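Local coordinates for protein MmeI (Methylophilus methylotrophus, PDB 5HR4) that probably transfers a methyl group from S-adenosyl-L-methionine to N6 of adenine in DNA, as the modification activity of a restriction-modification enzyme, at residues 297-302 / 311-316; 414-419 / 456-461; 362-367 / 420-425. All blocks are in the same frame, centred on the assembly; numbering follows the deposited sequence.

Contact 1. Residues 297-302 / 311-316; sequences SLFQSI and LGAHYT. With SFG (sinefungin), chain H; nucleotides of chain B.
The last turn of helix 292-301 packs against the turn that follows helix 305-310, and the close-fitting part of the meeting is carried by Gln300, Phe299, Ala313 and Tyr315. With CG beside its own backbone N (chi1 -77°) and an extended chain beyond, Gln300 reaches across to the loop. Its OE1 accepts the backbone N-H of Tyr315, N to OE1 3.0 Å, in the carbonyl plane on a lone pair and nearly straight at 168°. The two side chains cross at about a right angle, the amide plane turned 49° from the ring, and OE1 also lies at the ring edge, near its plane, 3.5 Å from Tyr315 CD2. The tip of the Phe299 ring meets the methyl of Ala313, CZ to CB 3.5 Å. An alanine in place of Gln300 lacks OE1, and the loop at Tyr315 would probably be held less firmly. Packing is looser at Ser297, whose N is 4.1 Å from Tyr315 CD2 and whose OG turns back to Ala293 O, and the helix end beyond, at Ser301 and Ile302, is partly exposed. On its other side the loop faces sinefungin and DNA. Thr316 N donates to the SFG carboxylate O (2.9 Å), while His314 O accepts from SFG NE (3.0 Å) and Gly312 O does so weakly. Gly312, closing a Schellman motif, sets its CA 3.3 Å from N7 of DA7 of chain B, where a side chain would clash. The loop is consistent with motif X of amino-methyltransferases. SFG NE, in the place of the transferable methyl group of S-adenosyl-L-methionine, lies 2.9 Å from N6 of DA7 of chain B, so the loop carbonyls probably hold that end of the cofactor toward the amine to be methylated.

Contact 2. Residues 414-419 / 456-461; sequences IEEFPA and ILNANA. With SFG (sinefungin), chain H.
Ile414 lies over the adenine of sinefungin with its CG2 branch and alongside Asn460 with its CD1 arm. CG1 runs anti to the backbone N (chi1 -163°), which lays the extended arm beside the Asn460 side chain, the two pointing the same way. The other branch, CG2, stands above the plane of the base, 3.6 Å from SFG C4. The backbones close up at the same place: Ile414 CA makes a C-H...O contact with Ala459 O, at 3.1 Å. Asn460 and Ala461 then read the Watson-Crick edge of the base. SFG N6 gives a weak hydrogen bond to Asn460 OD1 (3.1 Å, 147°), and Ala461 N donates to SFG N1, also at 3.1 Å. The Asn460 amide is steadied from outside, since OD1 also accepts from Leu462 N and ND2 is weakly bonded to Asp497.

Asn458 joins the strand to the start of the helix. Its CG, anti to the backbone N, swings the amide toward the turn, where ND2 is shared between Glu413 O and a weak, bent bond to Ile414 O (2.8 Å, 144°). OD1 of the same amide rests 3.5 Å from Glu416 CB, whereas the Glu416 carboxylate turns elsewhere, to His184 and Gln420. Deeper in, Ile456 CG2 packs against Ala419, 3.6 Å from its O and 4.1 Å from its CB.

Strands 409-413 and 455-458 lie next to each other and parallel in the sheet, joined by helix 416-440, so the contact spans the start and finish of a beta-alpha-beta crossover. Binding the cofactor at loops on the C-terminal ends of adjacent parallel strands, as here, is characteristic of Rossmann-like methyltransferases.

Contact 3. Residues 362-367 / 420-425; sequences PACGCG and QIAQVA. With SFG (sinefungin), chain H.
No hydrogen bond joins residues 362-367 to the helical residues 420-425; the two meet through C-H...O and apolar contacts. The closest approach is made by the carbonyl of Cys366, whose O lies 3.2 Å from Ala422 CA in a C-H...O contact that sets the loop directly on the helix surface.

Apolar contacts surround this point. The Ala422 methyl sits against the backbone of Gly367, CB to CA 3.7 Å, and on another side it is approached more loosely by Cys364 SG, at 4.4 Å. Cys366 CB meets Ile421 CB at 4.3 Å. Gly367 occupies the N-cap position of helix 368-388 at positive phi, and a side chain there would point toward helix 416-440 and run into the Ala422 methyl. The small residue on each side thus permits the near approach.

Hydrogen bonds instead shape the loop itself. A type II' turn runs from Cys364 to Gly367, closed by Gly367 N to Cys364 O at 2.9 Å, with Gly365 at the positive-phi corner. A weak bond from Gly365 N to Glu413 OE1 adds an outside tie.

A last group of contacts belongs to sinefungin. Cys364 O lies 3.3 Å from SFG CA, and Gly365 passes so near the ligand that a CB would strike SFG CB. The SG of Cys366, placed between its own N and carbonyl carbon (chi1 76°), is 3.3 Å from SFG OXT. This is the glycine-rich cofactor loop of the Rossmann-like methyltransferases.

In the fold, the loop leaves strand 359-361, is tied to neighbouring strand 409-413 by backbone bonding of Cys364 with Ile412, and leads into helix 368-388. Phe295 and Phe299 of helix 292-301 cover Cys366 and Ile421, while helix 183-200 packs on Gln420 and Val424.

In the fold
All three contacts line one sinefungin site and touch one another, their centres about 8 to 13 Å apart. Contact 1 closes along the chain before the others open; contacts 2 and 3 interleave, sharing helix 416-440 and lying within the methyltransferase domain. The loop of contact 3 follows strand 359-361, and contact 2 uses the loops after its successive sheet neighbours, 409-413 and 455-458. Helix 292-301 of contact 1 is pressed on helix 416-440, Phe299 meeting Pro418 and Leu298 meeting Phe417. Contact 2 holds the adenine, while contacts 1 and 3 flank the ribose and the amino-acid end, contact 1 alone bringing in the DNA base.

Contact 1. Residues 297-302 / 311-316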
loop_
_atom_site.group_PDB
_atom_site.type_symbol
_atom_site.label_atom_id
_atom_site.label_comp_id
_atom_site.label_asym_id
_atom_site.label_seq_id
_atom_site.Cartn_x
_atom_site.Cartn_y
_atom_site.Cartn_z
ATOM N N SER A 297 -15.749 3.252 -3.374
ATOM C CA SER A 297 -16.324 2.014 -3.886
ATOM C C SER A 297 -16.741 2.166 -5.332
ATOM O O SER A 297 -16.593 1.230 -6.127
ATOM C CB SER A 297 -17.516 1.604 -3.038
ATOM O OG SER A 297 -17.088 1.298 -1.729
ATOM N N LEU A 298 -17.296 3.328 -5.678
ATOM C CA LEU A 298 -17.665 3.618 -7.059
ATOM C C LEU A 298 -16.443 3.595 -7.969
ATOM O O LEU A 298 -16.396 2.867 -8.972
ATOM C CB LEU A 298 -18.341 4.980 -7.121
ATOM C CG LEU A 298 -18.624 5.449 -8.535
ATOM C CD1 LEU A 298 -19.574 4.485 -9.198
ATOM C CD2 LEU A 298 -19.203 6.858 -8.474
ATOM N N PHE A 299 -15.447 4.411 -7.621
ATOM C CA PHE A 299 -14.147 4.396 -8.280
ATOM C C PHE A 299 -13.642 2.970 -8.485
ATOM O O PHE A 299 -13.210 2.604 -9.580
ATOM C CB PHE A 299 -13.196 5.245 -7.424
ATOM C CG PHE A 299 -11.737 5.026 -7.684
ATOM C CD1 PHE A 299 -11.245 4.842 -8.963
ATOM C CD2 PHE A 299 -10.840 5.059 -6.621
ATOM C CE1 PHE A 299 -9.886 4.644 -9.186
ATOM C CE2 PHE A 299 -9.478 4.868 -6.836
ATOM C CZ PHE A 299 -9.000 4.667 -8.128
ATOM N N GLN A 300 -13.725 2.133 -7.449
ATOM C CA GLN A 300 -13.139 0.799 -7.540
ATOM C C GLN A 300 -13.971 -0.152 -8.395
ATOM O O GLN A 300 -13.413 -1.050 -9.029
ATOM C CB GLN A 300 -12.947 0.223 -6.144
ATOM C CG GLN A 300 -11.742 0.782 -5.397
ATOM C CD GLN A 300 -11.469 0.009 -4.112
ATOM O OE1 GLN A 300 -10.798 0.484 -3.183
ATOM N NE2 GLN A 300 -12.012 -1.189 -4.049
ATOM N N SER A 301 -15.284 0.043 -8.464
ATOM C CA SER A 301 -16.180 -0.946 -9.051
ATOM C C SER A 301 -16.178 -0.956 -10.568
ATOM O O SER A 301 -16.855 -1.806 -11.168
ATOM C CB SER A 301 -17.609 -0.689 -8.594
ATOM O OG SER A 301 -18.161 0.333 -9.406
ATOM N N ILE A 302 -15.501 -0.017 -11.209
ATOM C CA ILE A 302 -15.456 0.003 -12.657
ATOM C C ILE A 302 -14.137 -0.564 -13.176
ATOM O O ILE A 302 -13.794 -0.350 -14.334
ATOM C CB ILE A 302 -15.708 1.411 -13.223
ATOM C CG1 ILE A 302 -14.584 2.380 -12.828
ATOM C CG2 ILE A 302 -17.069 1.953 -12.800
ATOM C CD1 ILE A 302 -13.970 3.159 -14.023
ATOM N N LEU A 311 -2.747 -0.290 -11.242
ATOM C CA LEU A 311 -2.719 1.134 -10.943
ATOM C C LEU A 311 -2.716 1.415 -9.450
ATOM O O LEU A 311 -2.693 2.583 -9.052
ATOM C CB LEU A 311 -3.906 1.842 -11.597
ATOM C CG LEU A 311 -3.791 1.778 -13.128
ATOM C CD1 LEU A 311 -4.826 2.630 -13.787
ATOM C CD2 LEU A 311 -2.381 2.171 -13.591
ATOM N N GLY A 312 -2.709 0.379 -8.616
ATOM C CA GLY A 312 -2.915 0.574 -7.201
ATOM C C GLY A 312 -4.207 1.288 -6.869
ATOM O O GLY A 312 -4.210 2.169 -5.997
ATOM N N ALA A 313 -5.315 0.925 -7.532
ATOM C CA ALA A 313 -6.561 1.698 -7.401
ATOM C C ALA A 313 -7.360 1.285 -6.157
ATOM O O ALA A 313 -8.451 0.710 -6.217
ATOM C CB ALA A 313 -7.397 1.563 -8.658
ATOM N N HIS A 314 -6.824 1.646 -5.000
ATOM C CA HIS A 314 -7.415 1.260 -3.725
ATOM C C HIS A 314 -7.704 2.510 -2.923
ATOM O O HIS A 314 -6.783 3.266 -2.608
ATOM C CB HIS A 314 -6.487 0.318 -2.976
ATOM C CG HIS A 314 -6.450 -1.043 -3.584
ATOM N ND1 HIS A 314 -5.326 -1.567 -4.185
ATOM C CD2 HIS A 314 -7.429 -1.965 -3.739
ATOM C CE1 HIS A 314 -5.605 -2.772 -4.645
ATOM N NE2 HIS A 314 -6.873 -3.037 -4.384
ATOM N N TYR A 315 -8.981 2.752 -2.641
ATOM C CA TYR A 315 -9.350 3.990 -1.993
ATOM C C TYR A 315 -8.941 3.948 -0.524
ATOM O O TYR A 315 -8.890 2.882 0.101
ATOM C CB TYR A 315 -10.848 4.240 -2.149
ATOM C CG TYR A 315 -11.704 3.818 -0.981
ATOM C CD1 TYR A 315 -11.828 4.633 0.143
ATOM C CD2 TYR A 315 -12.419 2.635 -1.016
ATOM C CE1 TYR A 315 -12.600 4.268 1.215
ATOM C CE2 TYR A 315 -13.209 2.257 0.039
ATOM C CZ TYR A 315 -13.295 3.077 1.170
ATOM O OH TYR A 315 -14.073 2.710 2.265
ATOM N N THR A 316 -8.665 5.129 0.027
ATOM C CA THR A 316 -8.145 5.270 1.379
ATOM C C THR A 316 -9.266 5.602 2.355
ATOM O O THR A 316 -10.018 6.556 2.143
ATOM C CB THR A 316 -7.058 6.344 1.433
ATOM O OG1 THR A 316 -6.113 6.118 0.374
ATOM C CG2 THR A 316 -6.329 6.270 2.755
HETATM N N SFG H . -6.191 8.117 -2.295
HETATM C CA SFG H . -7.168 7.755 -3.299
HETATM C C SFG H . -8.493 7.565 -2.585
HETATM O O SFG H . -8.533 7.721 -1.344
HETATM O OXT SFG H . -9.538 7.267 -3.211
HETATM C CB SFG H . -6.757 6.462 -3.995
HETATM C CG SFG H . -5.352 6.652 -4.546
HETATM C CD SFG H . -4.886 5.281 -4.981
HETATM N NE SFG H . -4.411 4.602 -3.792
HETATM C "C5'" SFG H . -3.787 5.365 -6.052
HETATM C "C4'" SFG H . -4.178 6.205 -7.315
HETATM O "O4'" SFG H . -3.095 6.510 -7.972
HETATM C "C3'" SFG H . -5.027 5.437 -8.343
HETATM O "O3'" SFG H . -6.248 6.020 -8.380
HETATM C "C2'" SFG H . -4.275 5.555 -9.702
HETATM O "O2'" SFG H . -5.208 5.845 -10.827
HETATM C "C1'" SFG H . -3.489 6.569 -9.534
HETATM N N9 SFG H . -2.243 6.454 -10.224
HETATM C C8 SFG H . -1.500 5.366 -10.413
HETATM N N7 SFG H . -0.392 5.723 -11.066
HETATM C C5 SFG H . -0.452 7.038 -11.273
HETATM C C6 SFG H . 0.420 7.891 -11.904
HETATM N N6 SFG H . 1.695 7.684 -12.546
HETATM N N1 SFG H . 0.155 9.189 -11.999
HETATM C C2 SFG H . -0.994 9.666 -11.461
HETATM N N3 SFG H . -1.859 8.821 -10.841
HETATM C C4 SFG H . -1.587 7.500 -10.746
ATOM P P DA B 7 2.185 -6.340 -5.349
ATOM O OP1 DA B 7 1.266 -6.658 -6.478
ATOM O OP2 DA B 7 3.242 -5.317 -5.540
ATOM O "O5'" DA B 7 1.300 -6.023 -4.073
ATOM C "C5'" DA B 7 0.989 -4.742 -3.702
ATOM C "C4'" DA B 7 -0.306 -4.811 -2.957
ATOM O "O4'" DA B 7 -0.694 -3.511 -2.519
ATOM C "C3'" DA B 7 -1.469 -5.369 -3.759
ATOM O "O3'" DA B 7 -2.179 -6.238 -2.916
ATOM C "C2'" DA B 7 -2.281 -4.123 -4.120
ATOM C "C1'" DA B 7 -2.010 -3.220 -2.931
ATOM N N9 DA B 7 -2.000 -1.791 -3.218
ATOM C C8 DA B 7 -1.447 -1.184 -4.297
ATOM N N7 DA B 7 -1.511 0.114 -4.256
ATOM C C5 DA B 7 -2.126 0.383 -3.044
ATOM C C6 DA B 7 -2.478 1.594 -2.391
ATOM N N6 DA B 7 -2.261 2.805 -2.910
ATOM N N1 DA B 7 -3.078 1.507 -1.188
ATOM C C2 DA B 7 -3.301 0.299 -0.674
ATOM N N3 DA B 7 -3.005 -0.900 -1.188
ATOM C C4 DA B 7 -2.416 -0.781 -2.386
#

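Contact 2. Residues 414-419 / 456-461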
loop_
_atom_site.group_PDB
_atom_site.type_symbol
_atom_site.label_atom_id
_atom_site.label_comp_id
_atom_site.label_asym_id
_atom_site.label_seq_id
_atom_site.Cartn_x
_atom_site.Cartn_y
_atom_site.Cartn_z
ATOM N N ILE A 414 -4.419 9.635 -12.951
ATOM C CA ILE A 414 -4.152 9.182 -14.313
ATOM C C ILE A 414 -5.399 8.623 -14.991
ATOM O O ILE A 414 -5.493 8.655 -16.219
ATOM C CB ILE A 414 -3.001 8.160 -14.320
ATOM C CG1 ILE A 414 -2.420 7.973 -15.734
ATOM C CG2 ILE A 414 -3.455 6.818 -13.770
ATOM C CD1 ILE A 414 -1.089 7.200 -15.732
ATOM N N GLU A 415 -6.362 8.100 -14.239
ATOM C CA GLU A 415 -7.606 7.612 -14.820
ATOM C C GLU A 415 -8.647 8.721 -14.786
ATOM O O GLU A 415 -8.792 9.420 -13.783
ATOM C CB GLU A 415 -8.122 6.387 -14.065
ATOM C CG GLU A 415 -7.281 5.124 -14.223
ATOM C CD GLU A 415 -7.264 4.544 -15.659
ATOM O OE1 GLU A 415 -8.341 4.190 -16.204
ATOM O OE2 GLU A 415 -6.160 4.429 -16.240
ATOM N N GLU A 416 -9.370 8.900 -15.892
ATOM C CA GLU A 416 -10.259 10.053 -15.935
ATOM C C GLU A 416 -11.427 9.898 -14.973
ATOM O O GLU A 416 -11.901 10.894 -14.407
ATOM C CB GLU A 416 -10.775 10.310 -17.354
ATOM C CG GLU A 416 -12.007 11.206 -17.383
ATOM C CD GLU A 416 -12.156 11.988 -18.658
ATOM O OE1 GLU A 416 -11.526 11.604 -19.667
ATOM O OE2 GLU A 416 -12.903 12.993 -18.651
ATOM N N PHE A 417 -11.918 8.681 -14.772
ATOM C CA PHE A 417 -13.137 8.557 -13.980
ATOM C C PHE A 417 -12.902 8.994 -12.536
ATOM O O PHE A 417 -13.618 9.899 -12.066
ATOM C CB PHE A 417 -13.703 7.143 -14.105
ATOM C CG PHE A 417 -15.034 6.985 -13.452
ATOM C CD1 PHE A 417 -16.093 7.788 -13.815
ATOM C CD2 PHE A 417 -15.214 6.059 -12.450
ATOM C CE1 PHE A 417 -17.322 7.648 -13.198
ATOM C CE2 PHE A 417 -16.431 5.914 -11.828
ATOM C CZ PHE A 417 -17.484 6.704 -12.196
ATOM N N PRO A 418 -11.909 8.473 -11.803
ATOM C CA PRO A 418 -11.632 9.051 -10.481
ATOM C C PRO A 418 -11.291 10.531 -10.541
ATOM O O PRO A 418 -11.625 11.287 -9.607
ATOM C CB PRO A 418 -10.451 8.214 -9.965
ATOM C CG PRO A 418 -9.853 7.564 -11.200
ATOM C CD PRO A 418 -10.995 7.361 -12.131
ATOM N N ALA A 419 -10.638 10.980 -11.612
ATOM C CA ALA A 419 -10.330 12.405 -11.710
ATOM C C ALA A 419 -11.595 13.231 -11.855
ATOM O O ALA A 419 -11.636 14.375 -11.394
ATOM C CB ALA A 419 -9.381 12.685 -12.876
ATOM N N ILE A 456 -8.153 19.514 -10.231
ATOM C CA ILE A 456 -7.767 18.129 -10.480
ATOM C C ILE A 456 -7.345 17.997 -11.938
ATOM O O ILE A 456 -8.125 18.287 -12.854
ATOM C CB ILE A 456 -8.924 17.171 -10.173
ATOM C CG1 ILE A 456 -9.499 17.467 -8.783
ATOM C CG2 ILE A 456 -8.462 15.720 -10.287
ATOM C CD1 ILE A 456 -8.493 17.338 -7.675
ATOM N N LEU A 457 -6.119 17.556 -12.155
ATOM C CA LEU A 457 -5.630 17.291 -13.498
ATOM C C LEU A 457 -5.623 15.783 -13.779
ATOM O O LEU A 457 -5.246 14.979 -12.920
ATOM C CB LEU A 457 -4.226 17.863 -13.659
ATOM C CG LEU A 457 -3.634 17.655 -15.043
ATOM C CD1 LEU A 457 -4.500 18.361 -16.055
ATOM C CD2 LEU A 457 -2.197 18.160 -15.072
ATOM N N ASN A 458 -6.052 15.404 -14.980
ATOM C CA ASN A 458 -5.974 14.020 -15.439
ATOM C C ASN A 458 -4.676 13.899 -16.222
ATOM O O ASN A 458 -4.602 14.307 -17.382
ATOM C CB ASN A 458 -7.184 13.649 -16.292
ATOM C CG ASN A 458 -7.086 12.237 -16.888
ATOM O OD1 ASN A 458 -7.723 11.936 -17.902
ATOM N ND2 ASN A 458 -6.293 11.368 -16.258
ATOM N N ALA A 459 -3.653 13.329 -15.595
ATOM C CA ALA A 459 -2.338 13.249 -16.195
ATOM C C ALA A 459 -1.544 12.216 -15.417
ATOM O O ALA A 459 -2.082 11.533 -14.543
ATOM C CB ALA A 459 -1.660 14.618 -16.207
ATOM N N ASN A 460 -0.257 12.111 -15.720
ATOM C CA ASN A 460 0.619 11.100 -15.148
ATOM C C ASN A 460 1.648 11.815 -14.286
ATOM O O ASN A 460 2.646 12.334 -14.798
ATOM C CB ASN A 460 1.284 10.265 -16.245
ATOM C CG ASN A 460 2.161 9.165 -15.684
ATOM O OD1 ASN A 460 3.013 9.398 -14.819
ATOM N ND2 ASN A 460 1.937 7.957 -16.144
ATOM N N ALA A 461 1.425 11.788 -12.970
ATOM C CA ALA A 461 2.173 12.630 -12.042
ATOM C C ALA A 461 3.678 12.412 -12.098
ATOM O O ALA A 461 4.432 13.245 -11.578
ATOM C CB ALA A 461 1.695 12.378 -10.621
HETATM N N SFG H . -6.191 8.117 -2.295
HETATM C CA SFG H . -7.168 7.755 -3.299
HETATM C C SFG H . -8.493 7.565 -2.585
HETATM O O SFG H . -8.533 7.721 -1.344
HETATM O OXT SFG H . -9.538 7.267 -3.211
HETATM C CB SFG H . -6.757 6.462 -3.995
HETATM C CG SFG H . -5.352 6.652 -4.546
HETATM C CD SFG H . -4.886 5.281 -4.981
HETATM N NE SFG H . -4.411 4.602 -3.792
HETATM C "C5'" SFG H . -3.787 5.365 -6.052
HETATM C "C4'" SFG H . -4.178 6.205 -7.315
HETATM O "O4'" SFG H . -3.095 6.510 -7.972
HETATM C "C3'" SFG H . -5.027 5.437 -8.343
HETATM O "O3'" SFG H . -6.248 6.020 -8.380
HETATM C "C2'" SFG H . -4.275 5.555 -9.702
HETATM O "O2'" SFG H . -5.208 5.845 -10.827
HETATM C "C1'" SFG H . -3.489 6.569 -9.534
HETATM N N9 SFG H . -2.243 6.454 -10.224
HETATM C C8 SFG H . -1.500 5.366 -10.413
HETATM N N7 SFG H . -0.392 5.723 -11.066
HETATM C C5 SFG H . -0.452 7.038 -11.273
HETATM C C6 SFG H . 0.420 7.891 -11.904
HETATM N N6 SFG H . 1.695 7.684 -12.546
HETATM N N1 SFG H . 0.155 9.189 -11.999
HETATM C C2 SFG H . -0.994 9.666 -11.461
HETATM N N3 SFG H . -1.859 8.821 -10.841
HETATM C C4 SFG H . -1.587 7.500 -10.746
#

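Contact 3. Residues 362-367 / 420-425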
loop_
_atom_site.group_PDB
_atom_site.type_symbol
_atom_site.label_atom_id
_atom_site.label_comp_id
_atom_site.label_asym_id
_atom_site.label_seq_id
_atom_site.Cartn_x
_atom_site.Cartn_y
_atom_site.Cartn_z
ATOM N N PRO A 362 -0.779 14.277 -5.276
ATOM C CA PRO A 362 -0.233 13.965 -6.605
ATOM C C PRO A 362 -0.493 12.538 -7.072
ATOM O O PRO A 362 0.299 11.985 -7.839
ATOM C CB PRO A 362 1.275 14.201 -6.428
ATOM C CG PRO A 362 1.510 14.335 -4.907
ATOM C CD PRO A 362 0.216 14.069 -4.213
ATOM N N ALA A 363 -1.595 11.943 -6.613
ATOM C CA ALA A 363 -2.042 10.608 -6.999
ATOM C C ALA A 363 -3.425 10.408 -6.388
ATOM O O ALA A 363 -3.703 9.381 -5.762
ATOM C CB ALA A 363 -1.045 9.540 -6.532
ATOM N N CYS A 364 -4.300 11.393 -6.576
ATOM C CA CYS A 364 -5.402 11.623 -5.657
ATOM C C CYS A 364 -6.533 10.605 -5.756
ATOM O O CYS A 364 -7.428 10.640 -4.903
ATOM C CB CYS A 364 -5.957 13.032 -5.875
ATOM S SG CYS A 364 -6.866 13.196 -7.397
ATOM N N GLY A 365 -6.541 9.724 -6.748
ATOM C CA GLY A 365 -7.640 8.770 -6.838
ATOM C C GLY A 365 -8.976 9.471 -7.010
ATOM O O GLY A 365 -9.108 10.404 -7.805
ATOM N N CYS A 366 -9.991 9.037 -6.261
ATOM C CA CYS A 366 -11.306 9.670 -6.314
ATOM C C CYS A 366 -11.405 10.893 -5.402
ATOM O O CYS A 366 -12.509 11.416 -5.199
ATOM C CB CYS A 366 -12.402 8.661 -5.951
ATOM S SG CYS A 366 -12.529 8.277 -4.147
ATOM N N GLY A 367 -10.285 11.347 -4.838
ATOM C CA GLY A 367 -10.248 12.616 -4.138
ATOM C C GLY A 367 -10.479 12.575 -2.644
ATOM O O GLY A 367 -10.712 13.630 -2.043
ATOM N N GLN A 420 -12.643 12.663 -12.466
ATOM C CA GLN A 420 -13.929 13.356 -12.517
ATOM C C GLN A 420 -14.688 13.236 -11.196
ATOM O O GLN A 420 -15.325 14.196 -10.768
ATOM C CB GLN A 420 -14.784 12.828 -13.671
ATOM C CG GLN A 420 -14.224 13.074 -15.056
ATOM C CD GLN A 420 -14.698 14.382 -15.701
ATOM O OE1 GLN A 420 -15.116 15.310 -15.007
ATOM N NE2 GLN A 420 -14.630 14.455 -17.050
ATOM N N ILE A 421 -14.635 12.077 -10.524
ATOM C CA ILE A 421 -15.297 11.949 -9.221
ATOM C C ILE A 421 -14.716 12.957 -8.237
ATOM O O ILE A 421 -15.448 13.688 -7.570
ATOM C CB ILE A 421 -15.168 10.520 -8.662
ATOM C CG1 ILE A 421 -15.509 9.459 -9.682
ATOM C CG2 ILE A 421 -16.086 10.344 -7.432
ATOM C CD1 ILE A 421 -15.400 8.031 -9.095
ATOM N N ALA A 422 -13.384 13.004 -8.141
ATOM C CA ALA A 422 -12.724 13.927 -7.228
ATOM C C ALA A 422 -13.314 15.321 -7.346
ATOM O O ALA A 422 -13.622 15.961 -6.335
ATOM C CB ALA A 422 -11.218 13.950 -7.497
ATOM N N GLN A 423 -13.525 15.787 -8.576
ATOM C CA GLN A 423 -14.099 17.111 -8.764
ATOM C C GLN A 423 -15.501 17.177 -8.173
ATOM O O GLN A 423 -15.780 18.028 -7.318
ATOM C CB GLN A 423 -14.103 17.491 -10.247
ATOM C CG GLN A 423 -14.342 18.973 -10.483
ATOM C CD GLN A 423 -14.082 19.406 -11.913
ATOM O OE1 GLN A 423 -15.011 19.544 -12.709
ATOM N NE2 GLN A 423 -12.818 19.652 -12.238
ATOM N N VAL A 424 -16.390 16.259 -8.582
ATOM C CA VAL A 424 -17.755 16.296 -8.055
ATOM C C VAL A 424 -17.760 15.985 -6.571
ATOM O O VAL A 424 -18.570 16.532 -5.809
ATOM C CB VAL A 424 -18.670 15.335 -8.824
ATOM C CG1 VAL A 424 -19.951 15.107 -8.061
ATOM C CG2 VAL A 424 -18.994 15.913 -10.184
ATOM N N ALA A 425 -16.849 15.130 -6.123
ATOM C CA ALA A 425 -16.772 14.838 -4.699
ATOM C C ALA A 425 -16.576 16.114 -3.886
ATOM O O ALA A 425 -17.187 16.284 -2.823
ATOM C CB ALA A 425 -15.648 13.840 -4.430
HETATM N N SFG H . -6.191 8.117 -2.295
HETATM C CA SFG H . -7.168 7.755 -3.299
HETATM C C SFG H . -8.493 7.565 -2.585
HETATM O O SFG H . -8.533 7.721 -1.344
HETATM O OXT SFG H . -9.538 7.267 -3.211
HETATM C CB SFG H . -6.757 6.462 -3.995
HETATM C CG SFG H . -5.352 6.652 -4.546
HETATM C CD SFG H . -4.886 5.281 -4.981
HETATM N NE SFG H . -4.411 4.602 -3.792
HETATM C "C5'" SFG H . -3.787 5.365 -6.052
HETATM C "C4'" SFG H . -4.178 6.205 -7.315
HETATM O "O4'" SFG H . -3.095 6.510 -7.972
HETATM C "C3'" SFG H . -5.027 5.437 -8.343
HETATM O "O3'" SFG H . -6.248 6.020 -8.380
HETATM C "C2'" SFG H . -4.275 5.555 -9.702
HETATM O "O2'" SFG H . -5.208 5.845 -10.827
HETATM C "C1'" SFG H . -3.489 6.569 -9.534
HETATM N N9 SFG H . -2.243 6.454 -10.224
HETATM C C8 SFG H . -1.500 5.366 -10.413
HETATM N N7 SFG H . -0.392 5.723 -11.066
HETATM C C5 SFG H . -0.452 7.038 -11.273
HETATM C C6 SFG H . 0.420 7.891 -11.904
HETATM N N6 SFG H . 1.695 7.684 -12.546
HETATM N N1 SFG H . 0.155 9.189 -11.999
HETATM C C2 SFG H . -0.994 9.666 -11.461
HETATM N N3 SFG H . -1.859 8.821 -10.841
HETATM C C4 SFG H . -1.587 7.500 -10.746
#